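Local structure of catecholate siderophore receptor Fiu (Escherichia coli, 6BPM) at residues Thr43-Gln48 and Glu115-Ile120; Thr165-Gln170 and Arg179-Gly184. The protein imports iron-loaded catecholate siderophores such as dihydroxybenzoylserine complexes across the outer membrane, drawing its energy from TonB, and serves as a receptor for microcins M, H47 and E492. All coordinates share one frame; numbering follows the deposited sequence.

Contact 1 (Thr43-Gln48 and Glu115-Ile120); sequences TVISEQ and EQVEVI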
ATOM      1  N   THR A  43       1.638 -11.355   9.104  1.00 40.30           N
ATOM      2  CA  THR A  43       1.553 -10.432  10.227  1.00 36.61           C
ATOM      3  C   THR A  43       0.161  -9.817  10.240  1.00 41.03           C
ATOM      4  O   THR A  43      -0.334  -9.366   9.201  1.00 41.09           O
ATOM      5  CB  THR A  43       2.600  -9.322  10.156  1.00 44.86           C
ATOM      6  OG1 THR A  43       3.914  -9.890  10.027  1.00 58.22           O
ATOM      7  CG2 THR A  43       2.530  -8.465  11.427  1.00 35.88           C
ATOM      8  N   VAL A  44      -0.460  -9.795  11.413  1.00 41.16           N
ATOM      9  CA  VAL A  44      -1.784  -9.224  11.595  1.00 37.64           C
ATOM     10  C   VAL A  44      -1.651  -8.049  12.547  1.00 39.53           C
ATOM     11  O   VAL A  44      -1.257  -8.223  13.708  1.00 40.07           O
ATOM     12  CB  VAL A  44      -2.790 -10.251  12.140  1.00 31.25           C
ATOM     13  CG1 VAL A  44      -4.162  -9.608  12.217  1.00 23.87           C
ATOM     14  CG2 VAL A  44      -2.809 -11.515  11.275  1.00 29.28           C
ATOM     15  N   ILE A  45      -1.952  -6.852  12.059  1.00 34.10           N
ATOM     16  CA  ILE A  45      -1.901  -5.658  12.892  1.00 32.53           C
ATOM     17  C   ILE A  45      -3.315  -5.364  13.384  1.00 35.51           C
ATOM     18  O   ILE A  45      -4.224  -5.082  12.588  1.00 38.56           O
ATOM     19  CB  ILE A  45      -1.297  -4.471  12.134  1.00 32.73           C
ATOM     20  CG1 ILE A  45       0.022  -4.892  11.490  1.00 33.31           C
ATOM     21  CG2 ILE A  45      -1.009  -3.338  13.102  1.00 34.32           C
ATOM     22  CD1 ILE A  45       0.320  -4.176  10.219  1.00 37.06           C
ATOM     23  N   SER A  46      -3.499  -5.418  14.692  1.00 35.54           N
ATOM     24  CA  SER A  46      -4.815  -5.298  15.292  1.00 37.30           C
ATOM     25  C   SER A  46      -5.181  -3.841  15.483  1.00 41.56           C
ATOM     26  O   SER A  46      -4.319  -2.964  15.535  1.00 43.36           O
ATOM     27  CB  SER A  46      -4.846  -5.996  16.647  1.00 32.50           C
ATOM     28  OG  SER A  46      -4.165  -5.210  17.602  1.00 34.52           O
ATOM     29  N   GLU A  47      -6.478  -3.599  15.662  1.00 40.37           N
ATOM     30  CA  GLU A  47      -6.947  -2.256  15.975  1.00 38.57           C
ATOM     31  C   GLU A  47      -6.354  -1.752  17.286  1.00 33.39           C
ATOM     32  O   GLU A  47      -6.138  -0.547  17.451  1.00 29.75           O
ATOM     33  CB  GLU A  47      -8.477  -2.254  16.021  1.00 59.09           C
ATOM     34  CG  GLU A  47      -9.131  -0.941  16.443  1.00 77.28           C
ATOM     35  CD  GLU A  47     -10.549  -1.128  16.979  1.00 80.00           C
ATOM     36  OE1 GLU A  47     -10.747  -1.940  17.906  1.00 83.00           O
ATOM     37  OE2 GLU A  47     -11.470  -0.475  16.453  1.00 79.09           O
ATOM     38  N   GLN A  48      -6.106  -2.649  18.239  1.00 35.80           N
ATOM     39  CA  GLN A  48      -5.490  -2.230  19.494  1.00 37.66           C
ATOM     40  C   GLN A  48      -4.099  -1.644  19.254  1.00 38.89           C
ATOM     41  O   GLN A  48      -3.719  -0.635  19.865  1.00 39.69           O
ATOM     42  CB  GLN A  48      -5.432  -3.429  20.447  1.00 40.61           C
ATOM     43  CG  GLN A  48      -5.194  -3.078  21.911  1.00 47.01           C
ATOM     44  CD  GLN A  48      -6.177  -2.043  22.417  1.00 54.92           C
ATOM     45  OE1 GLN A  48      -5.789  -1.061  23.060  1.00 59.31           O
ATOM     46  NE2 GLN A  48      -7.458  -2.242  22.114  1.00 50.86           N
ATOM     47  N   GLU A 115     -10.803  -3.348  11.334  1.00 21.57           N
ATOM     48  CA  GLU A 115     -10.624  -4.173  12.527  1.00 33.40           C
ATOM     49  C   GLU A 115      -9.203  -4.724  12.639  1.00 37.03           C
ATOM     50  O   GLU A 115      -8.631  -4.740  13.730  1.00 39.10           O
ATOM     51  CB  GLU A 115     -11.648  -5.327  12.524  1.00 40.78           C
ATOM     52  CG  GLU A 115     -11.962  -5.980  13.897  1.00 64.45           C
ATOM     53  CD  GLU A 115     -13.038  -5.251  14.714  1.00 85.48           C
ATOM     54  OE1 GLU A 115     -12.704  -4.221  15.339  1.00 93.04           O
ATOM     55  OE2 GLU A 115     -14.212  -5.705  14.741  1.00 90.42           O
ATOM     56  N   GLN A 116      -8.583  -5.083  11.517  1.00 31.31           N
ATOM     57  CA  GLN A 116      -7.206  -5.539  11.508  1.00 31.72           C
ATOM     58  C   GLN A 116      -6.690  -5.493  10.077  1.00 32.28           C
ATOM     59  O   GLN A 116      -7.463  -5.556   9.117  1.00 34.69           O
ATOM     60  CB  GLN A 116      -7.099  -6.955  12.069  1.00 25.77           C
ATOM     61  CG  GLN A 116      -7.828  -7.983  11.224  1.00 33.24           C
ATOM     62  CD  GLN A 116      -7.803  -9.362  11.860  1.00 36.68           C
ATOM     63  OE1 GLN A 116      -7.807  -9.479  13.090  1.00 34.68           O
ATOM     64  NE2 GLN A 116      -7.760 -10.412  11.032  1.00 27.62           N
ATOM     65  N   VAL A 117      -5.374  -5.397   9.937  1.00 29.35           N
ATOM     66  CA  VAL A 117      -4.737  -5.393   8.621  1.00 28.93           C
ATOM     67  C   VAL A 117      -3.819  -6.611   8.543  1.00 28.99           C
ATOM     68  O   VAL A 117      -2.964  -6.807   9.415  1.00 37.45           O
ATOM     69  CB  VAL A 117      -3.997  -4.067   8.343  1.00 26.23           C
ATOM     70  CG1 VAL A 117      -3.220  -3.612   9.559  1.00 39.70           C
ATOM     71  CG2 VAL A 117      -3.089  -4.201   7.162  1.00 18.96           C
ATOM     72  N   GLU A 118      -4.025  -7.439   7.516  1.00 22.40           N
ATOM     73  CA  GLU A 118      -3.315  -8.696   7.312  1.00 23.77           C
ATOM     74  C   GLU A 118      -2.303  -8.535   6.183  1.00 32.33           C
ATOM     75  O   GLU A 118      -2.688  -8.338   5.025  1.00 21.28           O
ATOM     76  CB  GLU A 118      -4.297  -9.830   7.000  1.00 21.36           C
ATOM     77  CG  GLU A 118      -5.520  -9.838   7.961  1.00 32.25           C
ATOM     78  CD  GLU A 118      -6.414 -11.082   7.838  1.00 36.06           C
ATOM     79  OE1 GLU A 118      -6.333 -11.792   6.808  1.00 35.73           O
ATOM     80  OE2 GLU A 118      -7.183 -11.370   8.794  1.00 35.15           O
ATOM     81  N   VAL A 119      -1.018  -8.663   6.529  1.00 35.96           N
ATOM     82  CA  VAL A 119       0.108  -8.538   5.606  1.00 23.65           C
ATOM     83  C   VAL A 119       0.746  -9.904   5.438  1.00 33.97           C
ATOM     84  O   VAL A 119       1.245 -10.493   6.408  1.00 33.80           O
ATOM     85  CB  VAL A 119       1.141  -7.528   6.120  1.00 24.49           C
ATOM     86  CG1 VAL A 119       2.338  -7.464   5.179  1.00 26.21           C
ATOM     87  CG2 VAL A 119       0.493  -6.150   6.266  1.00 22.08           C
ATOM     88  N   ILE A 120       0.711 -10.422   4.218  1.00 32.17           N
ATOM     89  CA  ILE A 120       1.354 -11.684   3.892  1.00 24.39           C
ATOM     90  C   ILE A 120       2.471 -11.396   2.908  1.00 31.59           C
ATOM     91  O   ILE A 120       2.200 -11.016   1.764  1.00 28.08           O
ATOM     92  CB  ILE A 120       0.382 -12.696   3.283  1.00 28.98           C
ATOM     93  CG1 ILE A 120      -0.632 -13.163   4.329  1.00 30.52           C
ATOM     94  CG2 ILE A 120       1.186 -13.864   2.690  1.00 35.33           C
ATOM     95  CD1 ILE A 120      -1.674 -14.066   3.765  1.00 27.96           C
TER
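T43 with V119 and I45 with V117 form antiparallel hydrogen-bonded pairs, the short axes approaching to 4.7 Å at 164°, where strand 41-46, outermost in the mixed sheet of the TonB-dependent receptor plug domain, pairs with 114-121. Each pair is bonded in both directions; T43 N to V119 O measures 2.9 Å and I45 N to V117 O 2.8 Å. On the face carrying these four residues, I45 and V117 lie side by side. V117 CG1 stands between its backbone N and carbonyl carbon (chi1 43°), a rotation that presses it against I45 CB at 3.3 Å, while I45 CD1 comes to 3.6 Å from the same methyl and also nears V119 CG2. L58 and L62 of helix 58-62 pack on V117 and V119, respectively. An alanine in place of I45 would keep CB but is likely to strip V117 CG1 of its contact with CD1 and leave a gap beside V119. On the reverse face, V44 CG1 meets the Q116 amide, nearest CD at 3.7 Å, and P23 touches both; S26 OG and A27 N hold the E118 carboxylate. The strand ends at S46, the N-cap of helix 47-53, whose OG bonds to V49 N and L20 O. Beyond it, E47 N bonds weakly to E115 O; the like-charged carboxylates, E47 also in a long, weak ion pair with K142, bring E47 OE1 within 4.0 Å of E115 OE1.

Contact 2 (Thr165-Gln170 and Arg179-Gly184); sequences TLDVNQ and RLNVMG. With POG ((20S)-2,5,8,11,14,17-hexamethyl-3,6,9,12,15,18-hexaoxahenicosane-1,20-diol), chain C; POG ((20S)-2,5,8,11,14,17-hexamethyl-3,6,9,12,15,18-hexaoxahenicosane-1,20-diol), chain D.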
ATOM      1  N   THR A 165     -13.537  10.643  15.867  1.00 22.99           N
ATOM      2  CA  THR A 165     -14.051   9.380  15.355  1.00 23.59           C
ATOM      3  C   THR A 165     -15.178   8.958  16.268  1.00 29.47           C
ATOM      4  O   THR A 165     -15.186   9.304  17.453  1.00 30.98           O
ATOM      5  CB  THR A 165     -13.004   8.256  15.333  1.00 27.03           C
ATOM      6  OG1 THR A 165     -12.426   8.146  16.640  1.00 33.74           O
ATOM      7  CG2 THR A 165     -11.893   8.547  14.325  1.00 31.49           C
ATOM      8  N   LEU A 166     -16.125   8.209  15.710  1.00 30.63           N
ATOM      9  CA  LEU A 166     -17.244   7.706  16.488  1.00 32.24           C
ATOM     10  C   LEU A 166     -17.574   6.302  16.010  1.00 33.41           C
ATOM     11  O   LEU A 166     -17.643   6.048  14.799  1.00 38.28           O
ATOM     12  CB  LEU A 166     -18.451   8.642  16.369  1.00 38.79           C
ATOM     13  CG  LEU A 166     -19.657   8.340  17.247  1.00 48.51           C
ATOM     14  CD1 LEU A 166     -19.309   8.543  18.719  1.00 52.99           C
ATOM     15  CD2 LEU A 166     -20.800   9.242  16.845  1.00 48.78           C
ATOM     16  N   ASP A 167     -17.737   5.392  16.962  1.00 29.32           N
ATOM     17  CA  ASP A 167     -18.042   3.988  16.698  1.00 43.54           C
ATOM     18  C   ASP A 167     -19.232   3.620  17.567  1.00 32.20           C
ATOM     19  O   ASP A 167     -19.116   3.622  18.795  1.00 34.30           O
ATOM     20  CB  ASP A 167     -16.832   3.094  17.000  1.00 56.81           C
ATOM     21  CG  ASP A 167     -16.941   1.693  16.373  1.00 67.50           C
ATOM     22  OD1 ASP A 167     -17.994   1.362  15.788  1.00 71.47           O
ATOM     23  OD2 ASP A 167     -15.946   0.929  16.431  1.00 68.06           O
ATOM     24  N   VAL A 168     -20.373   3.335  16.936  1.00 37.57           N
ATOM     25  CA  VAL A 168     -21.632   3.049  17.622  1.00 36.44           C
ATOM     26  C   VAL A 168     -22.119   1.664  17.204  1.00 35.13           C
ATOM     27  O   VAL A 168     -22.221   1.372  16.004  1.00 36.04           O
ATOM     28  CB  VAL A 168     -22.704   4.108  17.308  1.00 39.18           C
ATOM     29  CG1 VAL A 168     -24.087   3.602  17.743  1.00 42.01           C
ATOM     30  CG2 VAL A 168     -22.377   5.416  18.003  1.00 27.23           C
ATOM     31  N   ASN A 169     -22.396   0.803  18.187  1.00 29.51           N
ATOM     32  CA  ASN A 169     -22.944  -0.521  17.897  1.00 35.18           C
ATOM     33  C   ASN A 169     -24.192  -0.749  18.736  1.00 36.94           C
ATOM     34  O   ASN A 169     -24.149  -0.653  19.968  1.00 38.28           O
ATOM     35  CB  ASN A 169     -21.922  -1.649  18.161  1.00 32.80           C
ATOM     36  CG  ASN A 169     -22.348  -2.988  17.528  1.00 41.64           C
ATOM     37  OD1 ASN A 169     -21.876  -3.348  16.444  1.00 37.72           O
ATOM     38  ND2 ASN A 169     -23.287  -3.697  18.181  1.00 33.92           N
ATOM     39  N   GLN A 170     -25.291  -1.099  18.077  1.00 25.69           N
ATOM     40  CA  GLN A 170     -26.553  -1.275  18.775  1.00 32.20           C
ATOM     41  C   GLN A 170     -27.189  -2.590  18.345  1.00 38.77           C
ATOM     42  O   GLN A 170     -27.458  -2.789  17.155  1.00 39.98           O
ATOM     43  CB  GLN A 170     -27.488  -0.096  18.507  1.00 40.22           C
ATOM     44  CG  GLN A 170     -28.764  -0.176  19.322  1.00 56.87           C
ATOM     45  CD  GLN A 170     -28.494  -0.055  20.800  1.00 64.56           C
ATOM     46  OE1 GLN A 170     -27.672   0.762  21.221  1.00 77.46           O
ATOM     47  NE2 GLN A 170     -29.148  -0.898  21.597  1.00 62.68           N
ATOM     48  N   ARG A 179     -24.230  -1.085  13.073  1.00 32.38           N
ATOM     49  CA  ARG A 179     -22.981  -0.462  13.462  1.00 36.54           C
ATOM     50  C   ARG A 179     -22.769   0.782  12.625  1.00 33.15           C
ATOM     51  O   ARG A 179     -23.094   0.819  11.433  1.00 26.95           O
ATOM     52  CB  ARG A 179     -21.784  -1.398  13.296  1.00 32.02           C
ATOM     53  CG  ARG A 179     -20.624  -0.977  14.157  1.00 43.28           C
ATOM     54  CD  ARG A 179     -19.449  -1.896  13.988  1.00 47.00           C
ATOM     55  NE  ARG A 179     -18.339  -1.522  14.863  1.00 43.89           N
ATOM     56  CZ  ARG A 179     -17.342  -2.343  15.187  1.00 41.36           C
ATOM     57  NH1 ARG A 179     -17.308  -3.588  14.713  1.00 33.15           N
ATOM     58  NH2 ARG A 179     -16.390  -1.922  15.999  1.00 40.48           N
ATOM     59  N   LEU A 180     -22.171   1.782  13.249  1.00 29.67           N
ATOM     60  CA  LEU A 180     -21.909   3.021  12.548  1.00 35.47           C
ATOM     61  C   LEU A 180     -20.569   3.543  13.021  1.00 30.27           C
ATOM     62  O   LEU A 180     -20.314   3.626  14.229  1.00 27.81           O
ATOM     63  CB  LEU A 180     -23.024   4.055  12.792  1.00 35.81           C
ATOM     64  CG  LEU A 180     -22.797   5.458  12.198  1.00 35.36           C
ATOM     65  CD1 LEU A 180     -23.032   5.461  10.687  1.00 26.33           C
ATOM     66  CD2 LEU A 180     -23.690   6.495  12.872  1.00 32.11           C
ATOM     67  N   ASN A 181     -19.715   3.861  12.061  1.00 28.78           N
ATOM     68  CA  ASN A 181     -18.432   4.488  12.310  1.00 22.69           C
ATOM     69  C   ASN A 181     -18.362   5.774  11.510  1.00 27.24           C
ATOM     70  O   ASN A 181     -18.712   5.805  10.320  1.00 29.89           O
ATOM     71  CB  ASN A 181     -17.294   3.568  11.906  1.00 35.74           C
ATOM     72  CG  ASN A 181     -17.044   2.495  12.926  1.00 38.50           C
ATOM     73  OD1 ASN A 181     -16.255   2.667  13.854  1.00 42.95           O
ATOM     74  ND2 ASN A 181     -17.734   1.382  12.772  1.00 35.74           N
ATOM     75  N   VAL A 182     -17.891   6.822  12.170  1.00 27.20           N
ATOM     76  CA  VAL A 182     -17.797   8.152  11.591  1.00 24.04           C
ATOM     77  C   VAL A 182     -16.430   8.731  11.923  1.00 24.47           C
ATOM     78  O   VAL A 182     -15.933   8.602  13.050  1.00 29.32           O
ATOM     79  CB  VAL A 182     -18.918   9.079  12.123  1.00 30.21           C
ATOM     80  CG1 VAL A 182     -18.967  10.386  11.338  1.00 21.39           C
ATOM     81  CG2 VAL A 182     -20.254   8.369  12.105  1.00 27.89           C
ATOM     82  N   MET A 183     -15.845   9.412  10.956  1.00 20.53           N
ATOM     83  CA  MET A 183     -14.537  10.001  11.130  1.00 22.01           C
ATOM     84  C   MET A 183     -14.537  11.398  10.529  1.00 30.85           C
ATOM     85  O   MET A 183     -15.149  11.645   9.481  1.00 25.73           O
ATOM     86  CB  MET A 183     -13.458   9.129  10.465  1.00 24.17           C
ATOM     87  CG  MET A 183     -12.099   9.802  10.257  1.00 32.11           C
ATOM     88  SD  MET A 183     -11.963  10.819   8.788  1.00 55.47           S
ATOM     89  CE  MET A 183     -12.274   9.638   7.497  1.00 25.55           C
ATOM     90  N   GLY A 184     -13.833  12.297  11.198  1.00 34.24           N
ATOM     91  CA  GLY A 184     -13.501  13.583  10.623  1.00 31.81           C
ATOM     92  C   GLY A 184     -12.075  13.954  10.987  1.00 32.55           C
ATOM     93  O   GLY A 184     -11.645  13.770  12.138  1.00 30.40           O
TER
HETATM   94  OH  POG C 801      -9.722  20.138  19.498  1.00155.16           O
HETATM   95  C2  POG C 801     -10.857  20.952  19.416  1.00147.17           C
HETATM   96  C1  POG C 801     -11.348  21.292  20.821  1.00150.63           C
HETATM   97  C3  POG C 801     -11.941  20.202  18.651  1.00135.11           C
HETATM   98  O2  POG C 801     -11.337  19.221  17.851  1.00119.31           O
HETATM   99  C5  POG C 801     -11.700  17.879  18.061  1.00102.21           C
HETATM  100  O1  POG C 801     -16.693  12.185  19.741  1.00 72.59           O
HETATM  101  C4  POG C 801     -15.756  13.114  19.273  1.00 66.84           C
HETATM  102  C6  POG C 801     -16.327  13.880  18.087  1.00 58.93           C
HETATM  103  O3  POG C 801     -16.327  13.081  16.922  1.00 48.14           O
HETATM  104  C7  POG C 801     -16.278  13.804  15.712  1.00 49.86           C
HETATM  105  C8  POG C 801     -16.520  12.958  14.473  1.00 47.00           C
HETATM  106  O4  POG C 801     -17.072  13.790  13.486  1.00 53.24           O
HETATM  107  C9  POG C 801     -16.242  14.880  13.179  1.00 52.90           C
HETATM  108  C10 POG C 801     -16.439  15.351  11.730  1.00 53.14           C
HETATM  109  O5  POG C 801     -15.899  16.643  11.572  1.00 52.70           O
HETATM  110  C11 POG C 801     -14.489  16.665  11.577  1.00 54.08           C
HETATM  111  C12 POG C 801     -13.931  17.959  12.188  1.00 55.39           C
HETATM  112  O6  POG C 801     -12.796  17.712  12.968  1.00 55.91           O
HETATM  113  C13 POG C 801     -12.966  16.891  14.095  1.00 67.39           C
HETATM  114  C14 POG C 801     -12.613  17.655  15.369  1.00 73.87           C
HETATM  115  O7  POG C 801     -13.388  17.134  16.422  1.00 77.14           O
HETATM  116  C15 POG C 801     -13.185  17.655  17.714  1.00 89.03           C
HETATM  117  C16 POG C 801     -11.388  17.481  19.502  1.00105.09           C
HETATM  118  C17 POG C 801     -12.821  19.168  15.215  1.00 77.19           C
HETATM  119  C18 POG C 801     -14.973  18.664  13.051  1.00 59.34           C
HETATM  120  C19 POG C 801     -17.922  15.359  11.407  1.00 47.60           C
HETATM  121  C20 POG C 801     -17.460  11.812  14.791  1.00 50.76           C
HETATM  122  C21 POG C 801     -15.487  15.156  17.933  1.00 66.56           C
HETATM  123  OH  POG D 802     -26.741  -7.137  -6.440  1.00114.18           O
HETATM  124  C2  POG D 802     -26.641  -6.025  -5.587  1.00114.80           C
HETATM  125  C1  POG D 802     -27.873  -5.135  -5.778  1.00115.80           C
HETATM  126  C3  POG D 802     -25.342  -5.248  -5.889  1.00110.64           C
HETATM  127  O2  POG D 802     -25.078  -4.234  -4.948  1.00104.93           O
HETATM  128  C5  POG D 802     -24.880  -4.627  -3.613  1.00102.03           C
HETATM  129  O1  POG D 802     -26.415   5.311  10.563  1.00111.27           O
HETATM  130  C4  POG D 802     -27.461   4.389  10.424  1.00 96.84           C
HETATM  131  C6  POG D 802     -26.970   2.982  10.802  1.00 77.81           C
HETATM  132  O3  POG D 802     -27.190   2.063   9.759  1.00 79.84           O
HETATM  133  C7  POG D 802     -28.479   2.039   9.194  1.00 89.51           C
HETATM  134  C8  POG D 802     -28.774   0.683   8.546  1.00 97.62           C
HETATM  135  O4  POG D 802     -28.393   0.714   7.186  1.00103.78           O
HETATM  136  C9  POG D 802     -27.086   0.292   6.855  1.00104.22           C
HETATM  137  C10 POG D 802     -27.085  -0.538   5.564  1.00104.01           C
HETATM  138  O5  POG D 802     -26.254   0.046   4.591  1.00103.14           O
HETATM  139  C11 POG D 802     -25.766  -0.816   3.587  1.00104.69           C
HETATM  140  C12 POG D 802     -26.616  -0.713   2.314  1.00105.28           C
HETATM  141  O6  POG D 802     -26.595  -1.925   1.573  1.00 95.79           O
HETATM  142  C13 POG D 802     -25.819  -2.099   0.408  1.00 90.04           C
HETATM  143  C14 POG D 802     -26.448  -3.187  -0.477  1.00 90.45           C
HETATM  144  O7  POG D 802     -25.491  -3.612  -1.431  1.00 96.99           O
HETATM  145  C15 POG D 802     -25.928  -3.909  -2.738  1.00100.30           C
HETATM  146  C16 POG D 802     -23.434  -4.314  -3.231  1.00 97.89           C
HETATM  147  C17 POG D 802     -27.718  -2.613  -1.117  1.00 81.15           C
HETATM  148  C18 POG D 802     -26.131   0.510   1.532  1.00113.00           C
HETATM  149  C19 POG D 802     -28.506  -0.657   5.008  1.00106.32           C
HETATM  150  C20 POG D 802     -30.274   0.373   8.666  1.00 96.48           C
HETATM  151  C21 POG D 802     -27.666   2.481  12.068  1.00 71.00           C
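D167 and R179 join the two strands of a beta hairpin, 161-171 and 176-189, in the wall of the 22-stranded barrel by a side-on, two-pronged salt bridge. R179 NE reaches D167 OD1 at 3.0 Å and R179 NH2 reaches D167 OD2 at 2.9 Å; the first bond is nearly straight (169°) and uses the syn lone pair of D167 OD1. Carboxylate and guanidinium planes are only 11° apart, so the groups meet edge to edge. The arginine chain is extended from CG to NE, which carries its head diagonally past N169 to D167. Along that path R179 CG passes N169 OD1 at 3.5 Å, with the amide plane steeply inclined to the guanidinium.

This is the buried, closely fitted face of the hairpin. K142 NZ adds a salt bridge to D167 OD2 and a hydrogen bond to N181 OD1, while R179 NH1 bonds to Q143 O and N169 OD1 accepts from R145 N. M183, on the same face, touches D110 and F112.

The backbone between the faces is regular: L166 pairs with V182 and V168 with L180, each bonded in both directions, as in V168 N to L180 O at 2.7 Å. The other face is loose and apolar. L166, V168, L180 and V182 are partly exposed there, and L166 CB lies no closer than 4.3 Å to V182 CB. Bound polyether chains take up part of this surface: C20 of the chain C molecule lies 3.7 Å from L166 CB, and O1 of the chain D molecule 3.4 Å from L180 CD1. Aliphatic groups outside and a paired carboxylate inside are consistent with a membrane-facing barrel wall, and the shared bonds of D167 OD2 to R179 and K142 would probably favour its ionised state.

Overall arrangement
From the N terminus, contact 1 comes first: it joins 43-48 to 115-120 and closes a loop of 66 residues within the plug. The chain continues through strand 135-141, a neighbour of 114-121 in the plug sheet, and enters the barrel. Contact 2 then closes a hairpin with only eight residues between its segments. The two are in series, neither nested nor crossing, with centres about 20 Å apart. They nonetheless approach at one point, where E115 OE2 of contact 1 and R179 NH1 of contact 2 form a long, weak ion pair. K142 bridges them too, weakly at E47 and more firmly at D167, tying plug to barrel wall.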